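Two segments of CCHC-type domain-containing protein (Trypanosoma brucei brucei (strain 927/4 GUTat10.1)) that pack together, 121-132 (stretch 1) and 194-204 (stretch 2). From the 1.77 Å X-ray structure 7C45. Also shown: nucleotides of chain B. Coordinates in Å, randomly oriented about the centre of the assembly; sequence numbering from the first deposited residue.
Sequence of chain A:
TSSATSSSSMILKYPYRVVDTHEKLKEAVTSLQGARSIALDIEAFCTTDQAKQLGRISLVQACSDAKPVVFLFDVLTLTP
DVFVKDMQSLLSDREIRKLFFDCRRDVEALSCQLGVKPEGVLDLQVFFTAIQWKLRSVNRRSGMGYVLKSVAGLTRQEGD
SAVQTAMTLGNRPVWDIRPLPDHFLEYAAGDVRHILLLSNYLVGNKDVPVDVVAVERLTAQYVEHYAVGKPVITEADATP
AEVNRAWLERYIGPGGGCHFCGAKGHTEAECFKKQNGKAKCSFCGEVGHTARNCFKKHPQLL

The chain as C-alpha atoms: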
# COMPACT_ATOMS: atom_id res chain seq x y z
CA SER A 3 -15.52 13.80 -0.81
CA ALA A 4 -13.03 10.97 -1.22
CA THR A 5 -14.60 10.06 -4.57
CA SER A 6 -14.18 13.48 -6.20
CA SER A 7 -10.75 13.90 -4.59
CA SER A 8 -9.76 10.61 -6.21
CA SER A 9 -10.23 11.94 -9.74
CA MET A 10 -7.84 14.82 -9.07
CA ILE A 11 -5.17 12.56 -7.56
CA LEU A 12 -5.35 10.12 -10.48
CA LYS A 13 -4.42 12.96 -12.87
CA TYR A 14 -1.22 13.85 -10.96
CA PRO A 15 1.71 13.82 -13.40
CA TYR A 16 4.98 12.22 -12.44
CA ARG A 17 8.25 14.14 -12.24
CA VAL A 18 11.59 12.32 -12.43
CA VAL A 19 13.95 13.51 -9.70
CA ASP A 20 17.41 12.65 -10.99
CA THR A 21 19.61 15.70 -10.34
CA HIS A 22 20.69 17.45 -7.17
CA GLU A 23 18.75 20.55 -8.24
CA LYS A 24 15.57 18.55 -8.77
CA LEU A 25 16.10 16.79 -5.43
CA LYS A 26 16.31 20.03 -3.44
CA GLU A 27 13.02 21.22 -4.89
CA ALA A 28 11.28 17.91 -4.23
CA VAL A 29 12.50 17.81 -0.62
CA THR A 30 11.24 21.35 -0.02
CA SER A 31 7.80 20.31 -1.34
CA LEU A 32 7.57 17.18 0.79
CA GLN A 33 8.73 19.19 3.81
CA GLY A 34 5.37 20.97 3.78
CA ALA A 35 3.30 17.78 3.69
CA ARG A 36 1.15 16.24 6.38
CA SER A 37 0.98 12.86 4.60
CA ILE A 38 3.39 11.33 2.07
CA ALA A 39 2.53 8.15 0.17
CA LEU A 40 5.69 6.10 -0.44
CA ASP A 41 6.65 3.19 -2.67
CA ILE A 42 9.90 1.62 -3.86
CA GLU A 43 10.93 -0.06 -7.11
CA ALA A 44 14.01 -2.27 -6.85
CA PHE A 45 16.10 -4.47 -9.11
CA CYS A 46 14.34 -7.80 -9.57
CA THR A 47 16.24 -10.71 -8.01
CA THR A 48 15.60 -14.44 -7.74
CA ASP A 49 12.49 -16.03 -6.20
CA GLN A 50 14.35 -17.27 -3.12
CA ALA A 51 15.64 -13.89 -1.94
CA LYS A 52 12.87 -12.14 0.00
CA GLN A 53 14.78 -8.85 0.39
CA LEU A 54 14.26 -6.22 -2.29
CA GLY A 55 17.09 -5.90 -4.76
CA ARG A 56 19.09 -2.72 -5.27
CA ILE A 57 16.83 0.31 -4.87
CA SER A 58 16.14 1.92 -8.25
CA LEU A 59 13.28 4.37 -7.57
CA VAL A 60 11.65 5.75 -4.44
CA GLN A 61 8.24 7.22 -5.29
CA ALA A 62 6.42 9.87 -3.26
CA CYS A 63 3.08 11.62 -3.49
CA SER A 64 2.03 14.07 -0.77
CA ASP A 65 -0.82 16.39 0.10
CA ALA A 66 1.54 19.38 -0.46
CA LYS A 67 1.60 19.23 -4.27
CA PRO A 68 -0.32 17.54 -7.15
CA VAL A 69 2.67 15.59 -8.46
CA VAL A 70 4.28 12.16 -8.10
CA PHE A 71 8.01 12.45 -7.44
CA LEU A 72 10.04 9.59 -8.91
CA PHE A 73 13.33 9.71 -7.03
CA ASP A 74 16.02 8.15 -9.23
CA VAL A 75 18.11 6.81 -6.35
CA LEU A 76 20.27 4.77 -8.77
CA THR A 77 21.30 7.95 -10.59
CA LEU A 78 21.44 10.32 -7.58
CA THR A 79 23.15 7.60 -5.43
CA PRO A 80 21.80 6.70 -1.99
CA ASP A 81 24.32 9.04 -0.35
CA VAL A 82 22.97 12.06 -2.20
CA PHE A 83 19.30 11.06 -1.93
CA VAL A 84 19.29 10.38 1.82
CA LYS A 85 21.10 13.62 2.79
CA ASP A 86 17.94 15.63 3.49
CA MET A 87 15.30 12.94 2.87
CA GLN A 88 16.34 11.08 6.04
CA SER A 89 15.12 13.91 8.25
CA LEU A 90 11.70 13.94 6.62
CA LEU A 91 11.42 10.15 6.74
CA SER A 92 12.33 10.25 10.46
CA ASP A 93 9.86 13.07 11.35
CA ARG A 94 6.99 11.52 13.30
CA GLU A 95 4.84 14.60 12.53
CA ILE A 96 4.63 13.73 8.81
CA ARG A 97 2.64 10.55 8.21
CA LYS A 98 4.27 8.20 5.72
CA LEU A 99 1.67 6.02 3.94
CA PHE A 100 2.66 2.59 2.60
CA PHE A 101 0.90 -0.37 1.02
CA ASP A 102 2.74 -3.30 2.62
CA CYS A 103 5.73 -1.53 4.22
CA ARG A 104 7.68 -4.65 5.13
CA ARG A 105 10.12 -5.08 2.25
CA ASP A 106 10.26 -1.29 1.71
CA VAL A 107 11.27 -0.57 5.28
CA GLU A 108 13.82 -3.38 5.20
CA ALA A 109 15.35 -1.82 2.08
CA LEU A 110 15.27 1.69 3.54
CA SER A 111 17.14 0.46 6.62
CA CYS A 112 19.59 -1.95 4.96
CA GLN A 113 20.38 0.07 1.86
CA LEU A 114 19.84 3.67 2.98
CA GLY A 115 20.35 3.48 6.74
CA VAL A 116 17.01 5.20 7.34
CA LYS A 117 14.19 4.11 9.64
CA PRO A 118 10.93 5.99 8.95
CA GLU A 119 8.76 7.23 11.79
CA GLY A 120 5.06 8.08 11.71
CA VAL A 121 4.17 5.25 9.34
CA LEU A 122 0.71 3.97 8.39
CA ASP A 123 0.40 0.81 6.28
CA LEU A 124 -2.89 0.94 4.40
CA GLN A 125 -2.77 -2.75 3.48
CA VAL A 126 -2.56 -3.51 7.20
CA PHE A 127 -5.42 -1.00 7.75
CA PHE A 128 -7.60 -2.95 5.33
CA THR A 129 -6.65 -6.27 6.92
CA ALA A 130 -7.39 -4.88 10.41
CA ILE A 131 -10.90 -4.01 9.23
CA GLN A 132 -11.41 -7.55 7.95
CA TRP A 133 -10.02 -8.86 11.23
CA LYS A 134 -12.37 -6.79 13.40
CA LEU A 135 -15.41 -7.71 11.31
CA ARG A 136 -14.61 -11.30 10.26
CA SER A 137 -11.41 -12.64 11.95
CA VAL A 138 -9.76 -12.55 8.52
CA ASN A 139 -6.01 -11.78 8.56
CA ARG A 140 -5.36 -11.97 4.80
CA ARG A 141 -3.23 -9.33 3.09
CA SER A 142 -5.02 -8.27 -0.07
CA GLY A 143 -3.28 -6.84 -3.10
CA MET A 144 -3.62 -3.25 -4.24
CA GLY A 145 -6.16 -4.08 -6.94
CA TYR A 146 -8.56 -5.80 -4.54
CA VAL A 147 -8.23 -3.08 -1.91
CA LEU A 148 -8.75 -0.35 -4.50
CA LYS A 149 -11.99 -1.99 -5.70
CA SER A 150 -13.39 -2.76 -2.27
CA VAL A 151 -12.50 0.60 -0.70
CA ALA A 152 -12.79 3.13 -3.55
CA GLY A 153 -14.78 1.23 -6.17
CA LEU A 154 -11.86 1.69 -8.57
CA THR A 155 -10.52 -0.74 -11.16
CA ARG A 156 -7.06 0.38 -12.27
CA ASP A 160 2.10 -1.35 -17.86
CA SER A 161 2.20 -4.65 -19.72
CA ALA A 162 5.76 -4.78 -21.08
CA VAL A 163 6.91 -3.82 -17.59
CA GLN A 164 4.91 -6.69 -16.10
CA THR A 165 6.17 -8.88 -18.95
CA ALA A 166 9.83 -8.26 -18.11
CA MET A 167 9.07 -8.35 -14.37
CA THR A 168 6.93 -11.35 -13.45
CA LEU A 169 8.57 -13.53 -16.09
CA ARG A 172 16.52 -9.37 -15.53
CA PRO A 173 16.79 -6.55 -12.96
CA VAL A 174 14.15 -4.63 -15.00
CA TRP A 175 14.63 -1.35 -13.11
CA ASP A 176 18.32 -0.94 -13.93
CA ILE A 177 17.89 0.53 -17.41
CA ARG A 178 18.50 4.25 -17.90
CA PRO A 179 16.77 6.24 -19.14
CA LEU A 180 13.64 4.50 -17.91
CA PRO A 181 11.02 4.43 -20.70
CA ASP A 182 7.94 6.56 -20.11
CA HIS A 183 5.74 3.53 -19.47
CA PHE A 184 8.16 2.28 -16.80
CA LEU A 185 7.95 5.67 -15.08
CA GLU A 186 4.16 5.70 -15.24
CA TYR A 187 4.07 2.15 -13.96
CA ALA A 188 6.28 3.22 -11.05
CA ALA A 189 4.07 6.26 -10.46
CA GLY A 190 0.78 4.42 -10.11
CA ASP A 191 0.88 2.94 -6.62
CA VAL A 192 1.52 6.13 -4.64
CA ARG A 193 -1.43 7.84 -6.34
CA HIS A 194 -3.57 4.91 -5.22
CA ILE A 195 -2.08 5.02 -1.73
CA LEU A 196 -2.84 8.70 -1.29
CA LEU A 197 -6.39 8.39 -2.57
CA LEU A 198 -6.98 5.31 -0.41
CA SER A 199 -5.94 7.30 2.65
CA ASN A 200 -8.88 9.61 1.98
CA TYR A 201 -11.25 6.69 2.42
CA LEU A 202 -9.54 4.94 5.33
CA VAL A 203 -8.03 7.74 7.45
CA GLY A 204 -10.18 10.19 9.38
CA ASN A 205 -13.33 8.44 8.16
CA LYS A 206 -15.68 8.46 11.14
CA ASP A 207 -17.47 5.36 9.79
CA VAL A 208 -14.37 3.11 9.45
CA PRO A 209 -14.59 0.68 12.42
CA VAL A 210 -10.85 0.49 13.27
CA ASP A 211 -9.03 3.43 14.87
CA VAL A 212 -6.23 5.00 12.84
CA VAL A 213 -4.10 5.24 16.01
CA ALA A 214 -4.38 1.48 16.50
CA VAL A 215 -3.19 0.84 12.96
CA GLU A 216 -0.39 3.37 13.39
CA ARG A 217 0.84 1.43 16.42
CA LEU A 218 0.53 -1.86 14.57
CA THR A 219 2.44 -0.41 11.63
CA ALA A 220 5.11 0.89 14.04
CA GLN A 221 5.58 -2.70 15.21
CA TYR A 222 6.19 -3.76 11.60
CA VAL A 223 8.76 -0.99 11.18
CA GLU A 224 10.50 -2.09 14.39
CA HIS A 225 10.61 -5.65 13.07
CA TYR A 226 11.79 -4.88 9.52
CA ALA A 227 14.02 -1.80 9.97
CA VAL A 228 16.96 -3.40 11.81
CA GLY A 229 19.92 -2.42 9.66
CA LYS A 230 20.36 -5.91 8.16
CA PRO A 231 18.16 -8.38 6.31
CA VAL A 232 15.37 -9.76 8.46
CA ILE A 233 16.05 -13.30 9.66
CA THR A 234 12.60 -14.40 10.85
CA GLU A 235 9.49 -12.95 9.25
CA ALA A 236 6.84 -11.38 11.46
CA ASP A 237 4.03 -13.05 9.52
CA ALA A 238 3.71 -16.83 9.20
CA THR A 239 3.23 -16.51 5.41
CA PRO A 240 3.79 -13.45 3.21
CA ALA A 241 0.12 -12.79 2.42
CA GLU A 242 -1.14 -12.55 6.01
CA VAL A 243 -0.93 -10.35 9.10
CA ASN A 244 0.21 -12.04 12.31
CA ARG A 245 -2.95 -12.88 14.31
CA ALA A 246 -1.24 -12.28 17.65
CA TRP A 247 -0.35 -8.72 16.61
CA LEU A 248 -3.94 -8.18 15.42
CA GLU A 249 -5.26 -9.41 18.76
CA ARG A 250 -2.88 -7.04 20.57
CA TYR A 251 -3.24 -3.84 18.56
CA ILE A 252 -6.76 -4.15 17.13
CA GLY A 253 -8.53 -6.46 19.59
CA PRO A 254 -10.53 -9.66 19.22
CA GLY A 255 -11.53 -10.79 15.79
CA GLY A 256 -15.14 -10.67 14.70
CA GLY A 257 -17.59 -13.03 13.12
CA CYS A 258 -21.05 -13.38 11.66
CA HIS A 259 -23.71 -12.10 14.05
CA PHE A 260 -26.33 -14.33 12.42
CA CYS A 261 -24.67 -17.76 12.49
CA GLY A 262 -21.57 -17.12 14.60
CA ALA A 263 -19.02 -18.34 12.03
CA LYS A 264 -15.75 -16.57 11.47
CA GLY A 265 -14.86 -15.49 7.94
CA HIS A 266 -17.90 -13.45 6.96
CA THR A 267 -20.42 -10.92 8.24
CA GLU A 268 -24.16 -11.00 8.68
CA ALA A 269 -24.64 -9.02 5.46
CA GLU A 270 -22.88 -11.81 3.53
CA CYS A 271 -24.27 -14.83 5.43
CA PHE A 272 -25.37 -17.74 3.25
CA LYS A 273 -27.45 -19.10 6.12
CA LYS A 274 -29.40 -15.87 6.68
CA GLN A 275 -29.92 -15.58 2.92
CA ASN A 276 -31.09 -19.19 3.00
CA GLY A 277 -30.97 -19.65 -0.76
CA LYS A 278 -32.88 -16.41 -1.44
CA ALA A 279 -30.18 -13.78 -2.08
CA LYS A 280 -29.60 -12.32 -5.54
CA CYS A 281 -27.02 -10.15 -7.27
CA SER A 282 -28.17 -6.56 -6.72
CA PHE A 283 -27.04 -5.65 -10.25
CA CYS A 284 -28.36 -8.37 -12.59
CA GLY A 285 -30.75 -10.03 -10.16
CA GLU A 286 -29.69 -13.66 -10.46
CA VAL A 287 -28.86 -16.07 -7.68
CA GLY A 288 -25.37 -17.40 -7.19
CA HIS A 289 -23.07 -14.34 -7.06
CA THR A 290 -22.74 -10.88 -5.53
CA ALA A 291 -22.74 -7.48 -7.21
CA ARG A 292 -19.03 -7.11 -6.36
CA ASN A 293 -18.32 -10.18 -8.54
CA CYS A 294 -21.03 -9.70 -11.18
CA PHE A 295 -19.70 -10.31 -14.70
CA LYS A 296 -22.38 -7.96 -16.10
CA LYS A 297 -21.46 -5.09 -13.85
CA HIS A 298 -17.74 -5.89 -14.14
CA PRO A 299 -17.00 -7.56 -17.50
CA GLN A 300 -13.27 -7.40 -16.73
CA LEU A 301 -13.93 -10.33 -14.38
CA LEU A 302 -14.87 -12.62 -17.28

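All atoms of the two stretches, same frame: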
# COMPACT_ATOMS: atom_id res chain seq x y z
N VAL A 121 4.47 6.05 10.52
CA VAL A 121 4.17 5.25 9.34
C VAL A 121 2.77 4.67 9.50
O VAL A 121 2.36 4.31 10.61
CB VAL A 121 5.21 4.12 9.14
CG1 VAL A 121 4.85 3.24 7.95
CG2 VAL A 121 6.61 4.68 8.90
N LEU A 122 2.03 4.60 8.40
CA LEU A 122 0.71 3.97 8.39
C LEU A 122 0.64 3.09 7.16
O LEU A 122 0.77 3.58 6.04
CB LEU A 122 -0.40 5.02 8.36
CG LEU A 122 -1.82 4.45 8.34
CD1 LEU A 122 -2.05 3.71 9.62
CD2 LEU A 122 -2.80 5.63 8.26
N ASP A 123 0.42 1.79 7.36
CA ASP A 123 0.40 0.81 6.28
C ASP A 123 -1.06 0.55 5.91
O ASP A 123 -1.81 -0.03 6.70
CB ASP A 123 1.12 -0.46 6.71
CG ASP A 123 1.21 -1.50 5.60
OD1 ASP A 123 0.38 -1.54 4.69
OD2 ASP A 123 2.16 -2.30 5.66
N LEU A 124 -1.47 1.01 4.74
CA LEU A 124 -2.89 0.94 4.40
C LEU A 124 -3.32 -0.49 4.08
O LEU A 124 -4.51 -0.83 4.24
CB LEU A 124 -3.19 1.86 3.23
CG LEU A 124 -3.05 3.36 3.52
CD1 LEU A 124 -3.54 4.15 2.31
CD2 LEU A 124 -3.77 3.79 4.82
N GLN A 125 -2.41 -1.34 3.62
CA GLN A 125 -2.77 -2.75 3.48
C GLN A 125 -3.12 -3.35 4.82
O GLN A 125 -4.14 -4.04 4.96
CB GLN A 125 -1.63 -3.54 2.84
CG GLN A 125 -2.01 -4.97 2.49
CD GLN A 125 -0.81 -5.81 2.07
OE1 GLN A 125 0.15 -5.94 2.82
NE2 GLN A 125 -0.85 -6.35 0.86
N VAL A 126 -2.28 -3.07 5.83
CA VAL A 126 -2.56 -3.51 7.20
C VAL A 126 -3.89 -2.92 7.69
O VAL A 126 -4.69 -3.62 8.34
CB VAL A 126 -1.39 -3.14 8.13
CG1 VAL A 126 -1.71 -3.47 9.57
CG2 VAL A 126 -0.13 -3.91 7.71
N PHE A 127 -4.13 -1.63 7.41
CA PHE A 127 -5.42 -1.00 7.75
C PHE A 127 -6.58 -1.83 7.21
O PHE A 127 -7.51 -2.18 7.94
CB PHE A 127 -5.46 0.43 7.21
CG PHE A 127 -6.28 1.40 8.06
CD1 PHE A 127 -7.50 1.03 8.58
CD2 PHE A 127 -5.79 2.66 8.35
CE1 PHE A 127 -8.26 1.92 9.36
CE2 PHE A 127 -6.51 3.56 9.15
CZ PHE A 127 -7.75 3.18 9.65
N PHE A 128 -6.52 -2.18 5.93
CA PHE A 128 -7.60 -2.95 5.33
C PHE A 128 -7.72 -4.32 5.98
O PHE A 128 -8.83 -4.78 6.27
CB PHE A 128 -7.41 -3.09 3.82
CG PHE A 128 -8.59 -3.71 3.11
CD1 PHE A 128 -9.71 -2.95 2.82
CD2 PHE A 128 -8.58 -5.04 2.76
CE1 PHE A 128 -10.79 -3.51 2.17
CE2 PHE A 128 -9.66 -5.61 2.11
CZ PHE A 128 -10.76 -4.85 1.80
N THR A 129 -6.59 -4.98 6.22
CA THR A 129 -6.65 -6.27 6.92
C THR A 129 -7.25 -6.12 8.31
O THR A 129 -8.07 -6.94 8.72
CB THR A 129 -5.26 -6.90 6.99
OG1 THR A 129 -4.83 -7.18 5.66
CG2 THR A 129 -5.31 -8.20 7.79
N ALA A 130 -6.89 -5.05 9.04
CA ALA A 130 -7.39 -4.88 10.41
C ALA A 130 -8.91 -4.74 10.41
O ALA A 130 -9.58 -5.22 11.34
CB ALA A 130 -6.75 -3.65 11.05
N ILE A 131 -9.45 -4.11 9.38
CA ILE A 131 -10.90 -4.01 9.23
C ILE A 131 -11.50 -5.39 9.05
O ILE A 131 -12.47 -5.77 9.72
CB ILE A 131 -11.25 -3.07 8.07
CG1 ILE A 131 -10.86 -1.63 8.43
CG2 ILE A 131 -12.74 -3.17 7.67
CD1 ILE A 131 -10.94 -0.65 7.27
N GLN A 132 -10.92 -6.18 8.13
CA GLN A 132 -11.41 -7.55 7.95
C GLN A 132 -11.26 -8.38 9.20
O GLN A 132 -12.08 -9.27 9.46
CB GLN A 132 -10.68 -8.25 6.80
CG GLN A 132 -10.64 -7.43 5.57
CD GLN A 132 -11.97 -6.83 5.23
OE1 GLN A 132 -13.00 -7.52 5.17
NE2 GLN A 132 -11.98 -5.54 5.01
N HIS A 194 -2.55 5.76 -5.83
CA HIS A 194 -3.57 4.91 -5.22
C HIS A 194 -3.47 4.93 -3.70
O HIS A 194 -4.48 4.94 -3.02
CB HIS A 194 -3.42 3.48 -5.73
CG HIS A 194 -3.61 3.36 -7.20
ND1 HIS A 194 -4.50 4.16 -7.90
CD2 HIS A 194 -3.04 2.55 -8.11
CE1 HIS A 194 -4.46 3.84 -9.18
NE2 HIS A 194 -3.58 2.87 -9.34
N ILE A 195 -2.25 4.94 -3.17
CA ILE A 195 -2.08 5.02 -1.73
C ILE A 195 -2.67 6.31 -1.18
O ILE A 195 -3.36 6.31 -0.16
CB ILE A 195 -0.60 4.87 -1.36
CG1 ILE A 195 -0.16 3.44 -1.66
CG2 ILE A 195 -0.40 5.21 0.11
CD1 ILE A 195 1.38 3.19 -1.60
N LEU A 196 -2.36 7.44 -1.82
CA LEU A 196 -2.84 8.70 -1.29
C LEU A 196 -4.36 8.78 -1.38
O LEU A 196 -5.03 9.20 -0.43
CB LEU A 196 -2.17 9.88 -2.01
CG LEU A 196 -2.44 11.28 -1.46
CD1 LEU A 196 -1.84 11.44 -0.08
CD2 LEU A 196 -1.95 12.39 -2.40
N LEU A 197 -4.93 8.31 -2.48
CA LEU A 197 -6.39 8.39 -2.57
C LEU A 197 -7.05 7.43 -1.59
O LEU A 197 -8.09 7.74 -1.01
CB LEU A 197 -6.84 8.15 -4.00
CG LEU A 197 -6.92 6.78 -4.67
CD1 LEU A 197 -8.24 6.07 -4.36
CD2 LEU A 197 -6.73 6.95 -6.16
N LEU A 198 -6.44 6.25 -1.38
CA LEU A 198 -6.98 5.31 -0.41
C LEU A 198 -6.99 5.88 0.99
O LEU A 198 -7.88 5.55 1.79
CB LEU A 198 -6.18 4.01 -0.42
CG LEU A 198 -6.55 3.08 -1.59
CD1 LEU A 198 -5.56 1.93 -1.70
CD2 LEU A 198 -7.99 2.57 -1.46
N SER A 199 -5.98 6.69 1.33
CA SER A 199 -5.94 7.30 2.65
C SER A 199 -7.14 8.19 2.89
O SER A 199 -7.59 8.32 4.03
CB SER A 199 -4.66 8.10 2.85
OG SER A 199 -4.66 9.26 2.03
N ASN A 200 -7.70 8.77 1.82
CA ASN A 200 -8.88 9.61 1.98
C ASN A 200 -10.09 8.80 2.41
O ASN A 200 -10.99 9.33 3.08
CB ASN A 200 -9.20 10.33 0.67
CG ASN A 200 -8.25 11.49 0.39
OD1 ASN A 200 -7.64 12.04 1.31
ND2 ASN A 200 -8.14 11.86 -0.88
N TYR A 201 -10.13 7.53 2.04
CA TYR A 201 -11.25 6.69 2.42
C TYR A 201 -11.06 6.06 3.79
O TYR A 201 -12.03 5.85 4.50
CB TYR A 201 -11.45 5.59 1.39
CG TYR A 201 -11.97 6.05 0.05
CD1 TYR A 201 -11.09 6.51 -0.94
CD2 TYR A 201 -13.32 6.02 -0.23
CE1 TYR A 201 -11.56 6.91 -2.16
CE2 TYR A 201 -13.79 6.42 -1.44
CZ TYR A 201 -12.92 6.86 -2.40
OH TYR A 201 -13.41 7.25 -3.61
N LEU A 202 -9.81 5.75 4.15
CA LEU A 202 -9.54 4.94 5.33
C LEU A 202 -9.17 5.76 6.56
O LEU A 202 -9.44 5.32 7.68
CB LEU A 202 -8.42 3.94 5.02
CG LEU A 202 -8.79 2.82 4.03
CD1 LEU A 202 -7.57 1.99 3.59
CD2 LEU A 202 -9.88 1.92 4.63
N VAL A 203 -8.58 6.93 6.37
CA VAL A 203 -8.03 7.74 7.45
C VAL A 203 -8.99 8.88 7.72
O VAL A 203 -9.47 9.54 6.79
CB VAL A 203 -6.63 8.27 7.08
CG1 VAL A 203 -6.00 8.98 8.26
CG2 VAL A 203 -5.77 7.13 6.62
N GLY A 204 -9.28 9.12 9.00
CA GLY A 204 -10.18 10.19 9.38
C GLY A 204 -11.60 9.99 8.90
O GLY A 204 -12.36 10.95 8.83
P U B 8 -1.34 -12.00 -3.53
OP1 U B 8 -0.56 -13.25 -3.67
OP2 U B 8 -2.77 -12.10 -3.16
O5' U B 8 -0.52 -11.09 -2.52
C5' U B 8 -1.17 -10.18 -1.66
C4' U B 8 -0.17 -9.39 -0.87
O4' U B 8 0.65 -10.29 -0.09
C3' U B 8 0.84 -8.58 -1.68
O3' U B 8 0.29 -7.35 -2.11
C2' U B 8 1.99 -8.43 -0.69
O2' U B 8 1.69 -7.43 0.28
C1' U B 8 1.96 -9.78 0.01
N1 U B 8 2.86 -10.78 -0.61
C2 U B 8 4.19 -10.73 -0.27
O2 U B 8 4.63 -9.87 0.46
N3 U B 8 4.97 -11.71 -0.86
C4 U B 8 4.50 -12.71 -1.69
O4 U B 8 5.29 -13.54 -2.16
C5 U B 8 3.10 -12.70 -1.96
C6 U B 8 2.34 -11.75 -1.42

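Two helices, 124-132 and 194-202, run in roughly the same direction, their axes inclined by 35° and 11.1 Å apart at closest approach. That spacing leaves room for side chains between the backbones, and the contact is built largely from apolar ones, most of them branched aliphatic, with one phenylalanine. No hydrogen bond crosses it, so the two stretches meet through apolar packing and shape.

The central bump is Leu 124, in the first turn of its helix. Its side chain (m, t) enters a hollow formed by Ile 195, Leu 198, Ser 199 and Leu 202, residues spaced so that they line one side of the helix. The floor is partly backbone: Leu 124 CD1 comes within 3.3 Å of Ile 195 O and 3.7 Å of Ser 199 N, two atoms already paired with each other along the helix. Ser 199 has a small side chain, and its OG turns back to donate a very short 2.5 Å bond to Leu 196 O, so the hydroxyl is satisfied within its own helix.

Leu 202 answers from stretch 2. It points toward stretch 1, with CD1 4.2 Å from Leu 124 O and CD2 3.8 Å from Ile 131 CD1. Phe 127 lies between these two in sequence, and Leu 202 CB covers one face of its ring while Phe 127 CZ reaches 3.4 Å from Leu 202 O. Where the second helix gives way to loop, Val 203 adds its CG2, 3.7 Å from Leu 122 CD2 on the strand that leads into the first helix.

The strand-to-helix junction places Leu 122 and Leu 124 close in sequence. Asp 123, at the N-cap position, caps the helix that follows, OD1 accepting from Val 126 N at 3.3 Å and, weakly, from Gln 125 N at 3.0 Å. Gln 125 points away from the packing, and its NE2 donates to O2' of U8 at 2.8 Å. One helix thus serves both contacts: leucine toward stretch 2, glutamine to the nucleotide.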